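Local coordinates for protein cell divisionFtsK/SpoIIIE (Thermomonospora curvata, PDB 4NH0) that is a multi-domain ATPase of the ESX type VII secretion system that binds and weakly hydrolyses ATP and might act as the translocase for exported proteins such as EsxB, at residues Gly307-Thr313 with Leu455-Leu461; Glu319-Thr323 with Ala520-Ser524; Leu341-Lys345 with Asp424-Leu429. All blocks are in the same frame, centred on the assembly; numbering follows the deposited sequence.

In the fold
All three contacts lie in the first of three FtsK ATPase modules. From the N terminus, strand 306-310 runs through G311-T313 into helix 317-329, which is followed by strand 337-343. Contact 3 closes the shortest loop, pairing the end of strand 337-343 with D424 and the turn after it. That loop nests inside the one closed by contact 1, where strand 306-310 takes strand 452-458 as one of its two parallel neighbours. Contact 2 starts within contact 1's loop but ends beyond it, at 520-524, so these two cross, while contact 3 is nested inside contact 2. L321 joins them, packing on L455, A457 and D424. Together they tie P-loop helix, parallel strands and antiparallel extension.

Contact 1: Gly307-Thr313 with Leu455-Leu461; sequences GLCIGAT and LLASQRL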
loop_
_atom_site.group_PDB
_atom_site.type_symbol
_atom_site.label_atom_id
_atom_site.label_comp_id
_atom_site.label_asym_id
_atom_site.label_seq_id
_atom_site.Cartn_x
_atom_site.Cartn_y
_atom_site.Cartn_z
ATOM N N GLY A 307 38.545 21.694 -17.876
ATOM C CA GLY A 307 39.087 22.947 -17.384
ATOM C C GLY A 307 38.376 23.501 -16.166
ATOM O O GLY A 307 37.349 22.974 -15.737
ATOM N N LEU A 308 38.923 24.579 -15.614
ATOM C CA LEU A 308 38.400 25.175 -14.392
ATOM C C LEU A 308 38.278 26.692 -14.512
ATOM O O LEU A 308 39.126 27.345 -15.118
ATOM C CB LEU A 308 39.294 24.805 -13.204
ATOM C CG LEU A 308 39.113 25.553 -11.883
ATOM C CD1 LEU A 308 39.123 24.585 -10.718
ATOM C CD2 LEU A 308 40.210 26.590 -11.713
ATOM N N CYS A 309 37.217 27.245 -13.931
ATOM C CA CYS A 309 36.996 28.685 -13.948
ATOM C C CYS A 309 36.673 29.219 -12.559
ATOM O O CYS A 309 35.755 28.739 -11.899
ATOM C CB CYS A 309 35.868 29.042 -14.916
ATOM S SG CYS A 309 35.295 30.748 -14.784
ATOM N N ILE A 310 37.430 30.219 -12.121
ATOM C CA ILE A 310 37.205 30.836 -10.820
ATOM C C ILE A 310 36.963 32.331 -10.976
ATOM O O ILE A 310 37.685 33.013 -11.703
ATOM C CB ILE A 310 38.396 30.602 -9.869
ATOM C CG1 ILE A 310 38.589 29.108 -9.617
ATOM C CG2 ILE A 310 38.186 31.331 -8.552
ATOM C CD1 ILE A 310 37.374 28.424 -9.029
ATOM N N GLY A 311 35.938 32.835 -10.299
ATOM C CA GLY A 311 35.619 34.248 -10.342
ATOM C C GLY A 311 34.675 34.646 -9.227
ATOM O O GLY A 311 33.571 34.116 -9.118
ATOM N N ALA A 312 35.112 35.584 -8.394
ATOM C CA ALA A 312 34.294 36.067 -7.288
ATOM C C ALA A 312 33.085 36.838 -7.804
ATOM O O ALA A 312 32.932 37.040 -9.008
ATOM C CB ALA A 312 35.120 36.935 -6.357
ATOM N N THR A 313 32.226 37.267 -6.885
ATOM C CA THR A 313 31.017 37.994 -7.251
ATOM C C THR A 313 31.348 39.331 -7.903
ATOM O O THR A 313 32.065 40.148 -7.331
ATOM C CB THR A 313 30.117 38.240 -6.028
ATOM O OG1 THR A 313 29.727 36.984 -5.458
ATOM C CG2 THR A 313 28.872 39.015 -6.429
ATOM N N LEU A 455 33.629 21.284 -17.105
ATOM C CA LEU A 455 34.057 22.631 -16.758
ATOM C C LEU A 455 33.597 22.981 -15.349
ATOM O O LEU A 455 32.427 23.289 -15.128
ATOM C CB LEU A 455 33.517 23.652 -17.758
ATOM C CG LEU A 455 33.862 25.109 -17.448
ATOM C CD1 LEU A 455 35.367 25.293 -17.356
ATOM C CD2 LEU A 455 33.269 26.040 -18.488
ATOM N N LEU A 456 34.523 22.926 -14.400
ATOM C CA LEU A 456 34.211 23.237 -13.012
ATOM C C LEU A 456 34.349 24.729 -12.743
ATOM O O LEU A 456 35.421 25.305 -12.919
ATOM C CB LEU A 456 35.114 22.444 -12.069
ATOM C CG LEU A 456 34.990 20.924 -12.172
ATOM C CD1 LEU A 456 35.932 20.239 -11.199
ATOM C CD2 LEU A 456 33.554 20.495 -11.926
ATOM N N ALA A 457 33.255 25.349 -12.319
ATOM C CA ALA A 457 33.250 26.776 -12.035
ATOM C C ALA A 457 32.812 27.044 -10.602
ATOM O O ALA A 457 31.893 26.403 -10.095
ATOM C CB ALA A 457 32.346 27.508 -13.010
ATOM N N SER A 458 33.475 27.992 -9.952
ATOM C CA SER A 458 33.124 28.358 -8.587
ATOM C C SER A 458 33.363 29.835 -8.316
ATOM O O SER A 458 34.223 30.461 -8.933
ATOM C CB SER A 458 33.916 27.521 -7.584
ATOM O OG SER A 458 33.717 28.005 -6.268
ATOM N N GLN A 459 32.588 30.382 -7.387
ATOM C CA GLN A 459 32.771 31.754 -6.943
ATOM C C GLN A 459 34.098 31.897 -6.212
ATOM O O GLN A 459 34.824 32.871 -6.403
ATOM C CB GLN A 459 31.616 32.180 -6.038
ATOM C CG GLN A 459 31.713 33.594 -5.509
ATOM C CD GLN A 459 30.519 33.968 -4.656
ATOM O OE1 GLN A 459 29.373 33.856 -5.091
ATOM N NE2 GLN A 459 30.781 34.408 -3.431
ATOM N N ARG A 460 34.410 30.911 -5.378
ATOM C CA ARG A 460 35.655 30.911 -4.621
ATOM C C ARG A 460 36.168 29.491 -4.394
ATOM O O ARG A 460 35.385 28.545 -4.303
ATOM C CB ARG A 460 35.469 31.629 -3.283
ATOM C CG ARG A 460 36.728 31.669 -2.444
ATOM C CD ARG A 460 36.606 32.565 -1.236
ATOM N NE ARG A 460 35.522 33.530 -1.359
ATOM C CZ ARG A 460 35.149 34.344 -0.379
ATOM N NH1 ARG A 460 35.786 34.308 0.784
ATOM N NH2 ARG A 460 34.151 35.197 -0.560
ATOM N N LEU A 461 37.487 29.353 -4.296
ATOM C CA LEU A 461 38.131 28.050 -4.193
ATOM C C LEU A 461 39.140 27.976 -3.046
ATOM O O LEU A 461 39.729 28.984 -2.657
ATOM C CB LEU A 461 38.831 27.723 -5.512
ATOM C CG LEU A 461 39.196 26.269 -5.791
ATOM C CD1 LEU A 461 37.938 25.448 -5.973
ATOM C CD2 LEU A 461 40.088 26.174 -7.019
#
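Two neighbouring parallel strands, 307-310 and 455-458, run side by side at 4.7 Å between segment axes and 14° between directions, and both end at the predicted ATP site. G307 opens the pairing: its O accepts from L456 N at 3.1 Å, and L455 CD1 lies 3.5 Å from that same G307 O. L308 belongs to the opposite sheet face; its CA approaches L456 O at 3.3 Å as a CA-H...O contact, and its CD1 is 4.1 Å from L461 CD2. C309 bonds through both its N and its O, with C309 N to L456 O at 2.8 Å and S458 N to C309 O at 3.1 Å, while C309 CB and A457 CB meet at 4.3 Å. I310 shares the face of L308, and its CD1 reaches S458 CB and L461 CB, each at 3.9 Å. The last bond, G311 N to S458 O at 3.2 Å, carries the pairing past the strand end. There the chain enters the predicted ATP-binding loop that begins at G311. A312 CA lies 3.4 Å from Q459 O, and T313 OG1 lies 3.2 Å from Q459 OE1, with a bound sulfate about 4 Å from the T313 side chain. S458 OG turns back to donate to R460 O at 2.6 Å. This is the core of a P-loop NTPase of the FtsK type. Backbone bonds and apolar side chains fix the strands, whereas polar groups gather at their C-terminal ends; Q459 has its amide end near T313 and its CB near the inferred active-site residue E425, consistent with a place between them.

Contact 2: Glu319-Thr323 with Ala520-Ser524; sequences ELLRT and AAYVS
Build 319-323 as one regular turn within helix 317-329, with T323 N on E319 O at 3.1 Å, and lay 520-524 beside it as an irregular chain. The nearest CA pairs are L320 with A520 at 6.5 Å and T323 with V523 at 6.1 Å. A520 is extended (phi/psi -64/147) and points its CB at the helix, where L320, in a t,p rotamer, brings CD1 to 3.9 Å from A520 CB. A521 stays extended (-80/167); its O lies 3.2 Å from T323 OG1, but the T323 hydroxyl (chi1 m) donates inside the helix, from OG1 to E319 O at 2.8 Å. Y522 (-120/159, chi1 p) turns its ring from the helix, though its CA is 3.8 Å from E319 OE2. At V523 the backbone bends (-133/-5); V523 N donates to E319 OE2 at 3.1 Å (171°), and V523 CG2 (chi1 m) lies 3.4 Å from E319 OE2 and 4.3 Å from R322 CB. S524 continues the bend (-98/25): its N bonds weakly to E319 OE2 at 3.3 Å, and its OG, chi1 m, donates to E319 OE1 at 2.9 Å. E319 (t,p) so holds the bend with both oxygens, immediately after K317 and S318, Walker A residues of the predicted ATP site. The arrangement joins the helix following the P-loop to the chain leaving strand 518-520, in the antiparallel part of the sheet. R322 directs NH1 to T349 O, with F576 as cation-pi partner. L321 packs on strands 418-424 and 452-458; helix 251-254 offers L251 to T323 and V523, while A521 bonds by its backbone to I282 of strand 279-284.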
loop_
_atom_site.group_PDB
_atom_site.type_symbol
_atom_site.label_atom_id
_atom_site.label_comp_id
_atom_site.label_asym_id
_atom_site.label_seq_id
_atom_site.Cartn_x
_atom_site.Cartn_y
_atom_site.Cartn_z
ATOM N N GLU A 319 28.169 35.563 -16.519
ATOM C CA GLU A 319 28.050 36.040 -17.892
ATOM C C GLU A 319 29.023 35.328 -18.825
ATOM O O GLU A 319 28.730 35.126 -20.003
ATOM C CB GLU A 319 28.278 37.552 -17.952
ATOM C CG GLU A 319 28.077 38.159 -19.332
ATOM C CD GLU A 319 26.636 38.087 -19.802
ATOM O OE1 GLU A 319 25.734 37.934 -18.951
ATOM O OE2 GLU A 319 26.404 38.183 -21.024
ATOM N N LEU A 320 30.180 34.947 -18.296
ATOM C CA LEU A 320 31.174 34.229 -19.085
ATOM C C LEU A 320 30.664 32.850 -19.480
ATOM O O LEU A 320 30.826 32.422 -20.622
ATOM C CB LEU A 320 32.488 34.098 -18.314
ATOM C CG LEU A 320 33.573 33.282 -19.017
ATOM C CD1 LEU A 320 33.900 33.890 -20.369
ATOM C CD2 LEU A 320 34.822 33.178 -18.160
ATOM N N LEU A 321 30.048 32.159 -18.526
ATOM C CA LEU A 321 29.524 30.819 -18.764
ATOM C C LEU A 321 28.404 30.832 -19.796
ATOM O O LEU A 321 28.270 29.901 -20.587
ATOM C CB LEU A 321 29.030 30.202 -17.455
ATOM C CG LEU A 321 30.104 29.952 -16.396
ATOM C CD1 LEU A 321 29.489 29.421 -15.113
ATOM C CD2 LEU A 321 31.158 28.996 -16.925
ATOM N N ARG A 322 27.601 31.890 -19.785
ATOM C CA ARG A 322 26.538 32.050 -20.769
ATOM C C ARG A 322 27.127 32.248 -22.157
ATOM O O ARG A 322 26.659 31.663 -23.132
ATOM C CB ARG A 322 25.641 33.234 -20.409
ATOM C CG ARG A 322 24.916 33.084 -19.089
ATOM C CD ARG A 322 24.140 34.342 -18.739
ATOM N NE ARG A 322 23.135 34.665 -19.746
ATOM C CZ ARG A 322 21.879 34.233 -19.713
ATOM N NH1 ARG A 322 21.467 33.456 -18.721
ATOM N NH2 ARG A 322 21.032 34.579 -20.672
ATOM N N THR A 323 28.160 33.078 -22.233
ATOM C CA THR A 323 28.803 33.399 -23.499
ATOM C C THR A 323 29.465 32.172 -24.116
ATOM O O THR A 323 29.369 31.949 -25.321
ATOM C CB THR A 323 29.854 34.508 -23.323
ATOM O OG1 THR A 323 29.259 35.629 -22.659
ATOM C CG2 THR A 323 30.395 34.951 -24.670
ATOM N N ALA A 520 36.087 39.338 -21.633
ATOM C CA ALA A 520 35.002 38.530 -22.175
ATOM C C ALA A 520 33.962 39.360 -22.916
ATOM O O ALA A 520 33.698 40.509 -22.565
ATOM C CB ALA A 520 34.338 37.738 -21.061
ATOM N N ALA A 521 33.379 38.764 -23.949
ATOM C CA ALA A 521 32.281 39.383 -24.676
ATOM C C ALA A 521 30.985 39.185 -23.905
ATOM O O ALA A 521 30.932 38.388 -22.968
ATOM C CB ALA A 521 32.168 38.799 -26.073
ATOM N N TYR A 522 29.940 39.906 -24.293
ATOM C CA TYR A 522 28.654 39.780 -23.619
ATOM C C TYR A 522 27.563 39.326 -24.580
ATOM O O TYR A 522 27.692 39.468 -25.795
ATOM C CB TYR A 522 28.258 41.102 -22.956
ATOM C CG TYR A 522 28.046 42.253 -23.914
ATOM C CD1 TYR A 522 26.794 42.509 -24.459
ATOM C CD2 TYR A 522 29.096 43.094 -24.264
ATOM C CE1 TYR A 522 26.594 43.561 -25.330
ATOM C CE2 TYR A 522 28.905 44.149 -25.136
ATOM C CZ TYR A 522 27.653 44.379 -25.664
ATOM O OH TYR A 522 27.457 45.429 -26.532
ATOM N N VAL A 523 26.490 38.775 -24.023
ATOM C CA VAL A 523 25.362 38.301 -24.814
ATOM C C VAL A 523 24.043 38.782 -24.219
ATOM O O VAL A 523 22.976 38.564 -24.791
ATOM C CB VAL A 523 25.340 36.763 -24.905
ATOM C CG1 VAL A 523 26.509 36.262 -25.735
ATOM C CG2 VAL A 523 25.364 36.150 -23.516
ATOM N N SER A 524 24.128 39.442 -23.068
ATOM C CA SER A 524 22.941 39.895 -22.354
ATOM C C SER A 524 22.628 41.360 -22.641
ATOM O O SER A 524 21.988 42.035 -21.835
ATOM C CB SER A 524 23.117 39.683 -20.850
ATOM O OG SER A 524 23.364 38.321 -20.554
#

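Contact 3: Leu341-Lys345 with Asp424-Leu429; sequences LVDFK and DEFSEL
Strand 341-343 pairs in parallel with the end of strand 418-424, D343 beside D424 (CA-CA 4.6 Å). D424 N donates to V342 O at 2.7 Å, and F344 N to D424 O at 3.3 Å. D343 and D424 both take chi1 t on one sheet face, which leaves D343 OD2 and D424 OD2 4.0 Å apart; D424 OD2 salt-bridges K317 NZ. D343 OD1 accepts K345 N at 3.3 Å, an Asx turn ending the strand. The D424-E425 pair at a strand end fits a Walker B motif, with E425 (positive phi, 57/43; m,m) the inferred active-site residue. F344 (-66/-42; t, chi2 71°) turns off the strand and presents one ring face to L429 (t,t), whose CB lies over it: L429 CA is 3.8 Å from the F344 centroid, 7° off the normal, a CH-pi contact, and F344 CD1 meets L429 CD1 at 3.5 Å. K345 (m,t,p,t) makes a long salt bridge, NZ to E428 OE1, 3.9 Å; E428 (chi1 -111°, between wells; chi2 t), like L429, sits on helix 427-430.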
loop_
_atom_site.group_PDB
_atom_site.type_symbol
_atom_site.label_atom_id
_atom_site.label_comp_id
_atom_site.label_asym_id
_atom_site.label_seq_id
_atom_site.Cartn_x
_atom_site.Cartn_y
_atom_site.Cartn_z
ATOM N N LEU A 341 23.954 21.506 -18.006
ATOM C CA LEU A 341 24.208 22.731 -17.264
ATOM C C LEU A 341 23.790 22.588 -15.807
ATOM O O LEU A 341 22.612 22.409 -15.502
ATOM C CB LEU A 341 23.477 23.899 -17.924
ATOM C CG LEU A 341 23.742 23.999 -19.428
ATOM C CD1 LEU A 341 22.938 25.121 -20.059
ATOM C CD2 LEU A 341 25.227 24.181 -19.695
ATOM N N VAL A 342 24.767 22.666 -14.909
ATOM C CA VAL A 342 24.525 22.430 -13.492
ATOM C C VAL A 342 24.968 23.602 -12.623
ATOM O O VAL A 342 26.089 24.091 -12.748
ATOM C CB VAL A 342 25.250 21.158 -13.012
ATOM C CG1 VAL A 342 24.976 20.910 -11.540
ATOM C CG2 VAL A 342 24.829 19.959 -13.845
ATOM N N ASP A 343 24.076 24.049 -11.744
ATOM C CA ASP A 343 24.412 25.064 -10.753
ATOM C C ASP A 343 24.014 24.564 -9.369
ATOM O O ASP A 343 22.852 24.243 -9.131
ATOM C CB ASP A 343 23.715 26.389 -11.068
ATOM C CG ASP A 343 24.345 27.567 -10.346
ATOM O OD1 ASP A 343 25.057 27.348 -9.345
ATOM O OD2 ASP A 343 24.127 28.717 -10.782
ATOM N N PHE A 344 24.984 24.497 -8.463
ATOM C CA PHE A 344 24.739 23.982 -7.120
ATOM C C PHE A 344 23.788 24.877 -6.336
ATOM O O PHE A 344 22.894 24.391 -5.644
ATOM C CB PHE A 344 26.054 23.824 -6.358
ATOM C CG PHE A 344 25.877 23.381 -4.936
ATOM C CD1 PHE A 344 25.473 22.090 -4.644
ATOM C CD2 PHE A 344 26.118 24.254 -3.889
ATOM C CE1 PHE A 344 25.308 21.678 -3.338
ATOM C CE2 PHE A 344 25.955 23.847 -2.580
ATOM C CZ PHE A 344 25.550 22.558 -2.305
ATOM N N LYS A 345 23.986 26.187 -6.447
ATOM C CA LYS A 345 23.116 27.145 -5.779
ATOM C C LYS A 345 22.104 27.720 -6.767
ATOM O O LYS A 345 22.243 27.550 -7.978
ATOM C CB LYS A 345 23.942 28.263 -5.134
ATOM C CG LYS A 345 25.147 27.754 -4.352
ATOM C CD LYS A 345 25.787 28.850 -3.513
ATOM C CE LYS A 345 24.750 29.591 -2.683
ATOM N NZ LYS A 345 25.380 30.525 -1.710
ATOM N N ASP A 424 28.571 24.709 -11.922
ATOM C CA ASP A 424 28.890 25.928 -11.192
ATOM C C ASP A 424 28.875 25.670 -9.689
ATOM O O ASP A 424 28.138 24.808 -9.211
ATOM C CB ASP A 424 27.905 27.043 -11.549
ATOM C CG ASP A 424 28.454 28.427 -11.253
ATOM O OD1 ASP A 424 29.416 28.536 -10.466
ATOM O OD2 ASP A 424 27.919 29.409 -11.808
ATOM N N GLU A 425 29.697 26.419 -8.959
ATOM C CA GLU A 425 29.782 26.325 -7.503
ATOM C C GLU A 425 30.112 24.916 -7.022
ATOM O O GLU A 425 29.522 24.427 -6.060
ATOM C CB GLU A 425 28.473 26.792 -6.860
ATOM C CG GLU A 425 28.157 28.254 -7.102
ATOM C CD GLU A 425 29.250 29.171 -6.602
ATOM O OE1 GLU A 425 29.383 30.285 -7.149
ATOM O OE2 GLU A 425 29.977 28.781 -5.663
ATOM N N PHE A 426 31.062 24.270 -7.689
ATOM C CA PHE A 426 31.460 22.918 -7.319
ATOM C C PHE A 426 32.221 22.916 -5.999
ATOM O O PHE A 426 32.334 21.882 -5.340
ATOM C CB PHE A 426 32.316 22.289 -8.417
ATOM C CG PHE A 426 33.734 22.778 -8.437
ATOM C CD1 PHE A 426 34.046 24.021 -8.960
ATOM C CD2 PHE A 426 34.758 21.990 -7.941
ATOM C CE1 PHE A 426 35.349 24.471 -8.980
ATOM C CE2 PHE A 426 36.063 22.434 -7.959
ATOM C CZ PHE A 426 36.359 23.675 -8.480
ATOM N N SER A 427 32.745 24.077 -5.621
ATOM C CA SER A 427 33.501 24.211 -4.381
ATOM C C SER A 427 32.614 23.997 -3.163
ATOM O O SER A 427 32.935 23.197 -2.285
ATOM C CB SER A 427 34.169 25.583 -4.307
ATOM O OG SER A 427 34.865 25.748 -3.084
ATOM N N GLU A 428 31.496 24.714 -3.111
ATOM C CA GLU A 428 30.567 24.579 -1.996
ATOM C C GLU A 428 29.656 23.372 -2.188
ATOM O O GLU A 428 28.791 23.096 -1.358
ATOM C CB GLU A 428 29.740 25.853 -1.822
ATOM C CG GLU A 428 30.071 26.618 -0.548
ATOM C CD GLU A 428 29.243 27.876 -0.382
ATOM O OE1 GLU A 428 28.547 28.263 -1.343
ATOM O OE2 GLU A 428 29.288 28.477 0.712
ATOM N N LEU A 429 29.855 22.656 -3.289
ATOM C CA LEU A 429 29.171 21.390 -3.509
ATOM C C LEU A 429 29.962 20.281 -2.828
ATOM O O LEU A 429 29.395 19.428 -2.146
ATOM C CB LEU A 429 29.010 21.109 -5.007
ATOM C CG LEU A 429 28.193 19.886 -5.441
ATOM C CD1 LEU A 429 27.525 20.152 -6.778
ATOM C CD2 LEU A 429 29.053 18.634 -5.533
#